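Local coordinates for protein alcohol dehydrogenase (Comamonas sp. 26, PDB 6ZDZ) that probably interconverts alcohols and carbonyl compounds as an NAD(P)-dependent oxidoreductase of the short-chain dehydrogenase family, at residues Ala89-Ser94 / Asp106-Leu111. Sequence-based numbering, arbitrary orientation.
Sequences AGMGQS and DRLVML
Gln93 meets Leu108 through its aliphatic stem rather than through a face of its flat amide: CB lies 3.9 Å from Leu108 CD2, and the two chains cross at about a right angle. The amide reaches past the leucine, and OE1 accepts a hydrogen bond from Tyr153 N. In this Rossmann fold, residues 89-94 belong to the loop after strand 82-87, beginning with the Ala-Gly that ends the family's Asn-Asn-Ala-Gly motif, and they pack on helix 102-130.

On the loop side, Met91 carries most of the contact. CG sits 3.5 Å from Leu108 CD1, while SD is 3.8 Å from Leu111 CD1, one helical turn on. The bend at chi2 (82°) directs the thioether along the helix, so that CE arrives 3.8 Å from Leu108 N and also touches Arg107 CB. A long, flexible, unbranched chain suits this groove between two leucines. With an alanine here, the loss of CG, SD and CE would probably open a gap beside Leu108 CD1 and N, leaving just the loop CB against Leu111 CD1. The backbone adds an anchor, since Met91 O accepts a hydrogen bond from Asn112 ND2.

Elsewhere on the helix, Asp106 forms a salt bridge with Arg118 of the second subunit. Leu111, branched and apolar, also touches Leu63 and Thr64. Where loop and helix backbones come close, Ala89 offers just a methyl, its CB 3.7 Å from Leu111 O.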
ATOM      1  N   ALA A  89     -13.464   3.013   4.367  1.00 48.31           N
ATOM      2  CA  ALA A  89     -13.917   2.341   3.155  1.00 53.34           C
ATOM      3  C   ALA A  89     -14.180   0.879   3.478  1.00 70.52           C
ATOM      4  O   ALA A  89     -13.265   0.166   3.901  1.00 80.82           O
ATOM      5  CB  ALA A  89     -12.886   2.468   2.032  1.00 36.19           C
ATOM      6  N   GLY A  90     -15.421   0.436   3.282  1.00 64.78           N
ATOM      7  CA  GLY A  90     -15.780  -0.958   3.440  1.00 61.32           C
ATOM      8  C   GLY A  90     -15.388  -1.860   2.293  1.00 83.08           C
ATOM      9  O   GLY A  90     -15.772  -3.032   2.279  1.00 94.22           O
ATOM     10  N   MET A  91     -14.625  -1.345   1.330  1.00 92.25           N
ATOM     11  CA  MET A  91     -14.290  -2.097   0.126  1.00100.43           C
ATOM     12  C   MET A  91     -13.301  -3.210   0.454  1.00 88.51           C
ATOM     13  O   MET A  91     -12.184  -2.945   0.916  1.00 78.69           O
ATOM     14  CB  MET A  91     -13.714  -1.153  -0.927  1.00 70.86           C
ATOM     15  CG  MET A  91     -13.201  -1.839  -2.181  1.00 65.40           C
ATOM     16  SD  MET A  91     -14.485  -2.227  -3.383  1.00 95.83           S
ATOM     17  CE  MET A  91     -13.496  -2.903  -4.715  1.00 44.42           C
ATOM     18  N   GLY A  92     -13.711  -4.453   0.214  1.00 85.36           N
ATOM     19  CA  GLY A  92     -12.861  -5.603   0.453  1.00 74.22           C
ATOM     20  C   GLY A  92     -12.514  -6.362  -0.811  1.00 70.46           C
ATOM     21  O   GLY A  92     -12.845  -5.923  -1.916  1.00 77.49           O
ATOM     22  N   GLN A  93     -11.853  -7.505  -0.663  1.00 81.08           N
ATOM     23  CA  GLN A  93     -11.420  -8.313  -1.795  1.00 89.86           C
ATOM     24  C   GLN A  93     -12.339  -9.517  -1.955  1.00 99.08           C
ATOM     25  O   GLN A  93     -12.757 -10.131  -0.967  1.00 94.46           O
ATOM     26  CB  GLN A  93      -9.970  -8.769  -1.611  1.00 85.83           C
ATOM     27  CG  GLN A  93      -9.331  -9.368  -2.855  1.00 86.66           C
ATOM     28  CD  GLN A  93      -7.843  -9.623  -2.677  1.00 76.50           C
ATOM     29  OE1 GLN A  93      -7.221  -9.107  -1.748  1.00 69.97           O
ATOM     30  NE2 GLN A  93      -7.267 -10.418  -3.572  1.00 59.00           N
ATOM     31  N   SER A  94     -12.647  -9.852  -3.210  1.00 87.20           N
ATOM     32  CA  SER A  94     -13.566 -10.945  -3.527  1.00 95.59           C
ATOM     33  C   SER A  94     -12.759 -12.216  -3.764  1.00 96.23           C
ATOM     34  O   SER A  94     -12.362 -12.528  -4.889  1.00 89.29           O
ATOM     35  CB  SER A  94     -14.422 -10.591  -4.736  1.00105.26           C
ATOM     36  OG  SER A  94     -15.423 -11.572  -4.962  1.00 95.84           O
ATOM     37  N   ASP A 106      -8.132  -2.027  -9.737  1.00 30.53           N
ATOM     38  CA  ASP A 106      -8.192  -0.570  -9.819  1.00 24.35           C
ATOM     39  C   ASP A 106      -9.082   0.007  -8.726  1.00 35.33           C
ATOM     40  O   ASP A 106      -8.682   0.925  -8.001  1.00 35.91           O
ATOM     41  CB  ASP A 106      -8.704  -0.147 -11.197  1.00 32.28           C
ATOM     42  CG  ASP A 106      -7.606  -0.089 -12.238  1.00 47.73           C
ATOM     43  OD1 ASP A 106      -6.430  -0.318 -11.883  1.00 44.08           O
ATOM     44  OD2 ASP A 106      -7.919   0.190 -13.416  1.00 41.20           O
ATOM     45  N   ARG A 107     -10.299  -0.527  -8.594  1.00 34.64           N
ATOM     46  CA  ARG A 107     -11.249   0.003  -7.622  1.00 34.13           C
ATOM     47  C   ARG A 107     -10.795  -0.267  -6.193  1.00 31.80           C
ATOM     48  O   ARG A 107     -10.972   0.581  -5.310  1.00 30.91           O
ATOM     49  CB  ARG A 107     -12.631  -0.600  -7.872  1.00 32.44           C
ATOM     50  CG  ARG A 107     -13.255  -0.175  -9.191  1.00 36.53           C
ATOM     51  CD  ARG A 107     -14.504  -0.983  -9.501  1.00 33.79           C
ATOM     52  NE  ARG A 107     -15.238  -0.434 -10.637  1.00 35.55           N
ATOM     53  CZ  ARG A 107     -16.153  -1.105 -11.328  1.00 41.27           C
ATOM     54  NH1 ARG A 107     -16.440  -2.358 -11.004  1.00 52.83           N
ATOM     55  NH2 ARG A 107     -16.775  -0.527 -12.348  1.00 36.74           N
ATOM     56  N   LEU A 108     -10.213  -1.444  -5.947  1.00 31.71           N
ATOM     57  CA  LEU A 108      -9.775  -1.792  -4.599  1.00 32.51           C
ATOM     58  C   LEU A 108      -8.638  -0.888  -4.139  1.00 31.26           C
ATOM     59  O   LEU A 108      -8.647  -0.388  -3.008  1.00 34.17           O
ATOM     60  CB  LEU A 108      -9.356  -3.263  -4.556  1.00 35.25           C
ATOM     61  CG  LEU A 108      -9.049  -3.897  -3.197  1.00 44.33           C
ATOM     62  CD1 LEU A 108     -10.069  -3.484  -2.156  1.00 49.57           C
ATOM     63  CD2 LEU A 108      -9.011  -5.412  -3.328  1.00 43.61           C
ATOM     64  N   VAL A 109      -7.646  -0.666  -5.002  1.00 29.90           N
ATOM     65  CA  VAL A 109      -6.526   0.193  -4.635  1.00 26.79           C
ATOM     66  C   VAL A 109      -6.974   1.645  -4.542  1.00 29.66           C
ATOM     67  O   VAL A 109      -6.543   2.387  -3.653  1.00 31.73           O
ATOM     68  CB  VAL A 109      -5.369   0.017  -5.633  1.00 26.95           C
ATOM     69  CG1 VAL A 109      -4.244   0.988  -5.316  1.00 28.52           C
ATOM     70  CG2 VAL A 109      -4.867  -1.420  -5.609  1.00 32.50           C
ATOM     71  N   MET A 110      -7.848   2.074  -5.455  1.00 31.69           N
ATOM     72  CA  MET A 110      -8.313   3.457  -5.445  1.00 30.00           C
ATOM     73  C   MET A 110      -9.066   3.778  -4.158  1.00 32.42           C
ATOM     74  O   MET A 110      -8.811   4.801  -3.514  1.00 34.25           O
ATOM     75  CB  MET A 110      -9.195   3.717  -6.668  1.00 27.48           C
ATOM     76  CG  MET A 110      -9.863   5.078  -6.690  1.00 34.09           C
ATOM     77  SD  MET A 110      -8.790   6.346  -7.388  1.00 56.78           S
ATOM     78  CE  MET A 110     -10.000   7.558  -7.927  1.00 35.61           C
ATOM     79  N   LEU A 111      -9.995   2.904  -3.760  1.00 29.54           N
ATOM     80  CA  LEU A 111     -10.835   3.191  -2.601  1.00 28.39           C
ATOM     81  C   LEU A 111     -10.076   3.060  -1.287  1.00 30.39           C
ATOM     82  O   LEU A 111     -10.357   3.802  -0.339  1.00 36.34           O
ATOM     83  CB  LEU A 111     -12.052   2.266  -2.595  1.00 36.63           C
ATOM     84  CG  LEU A 111     -13.164   2.610  -3.584  1.00 33.77           C
ATOM     85  CD1 LEU A 111     -14.207   1.507  -3.630  1.00 31.72           C
ATOM     86  CD2 LEU A 111     -13.803   3.936  -3.213  1.00 34.23           C
TER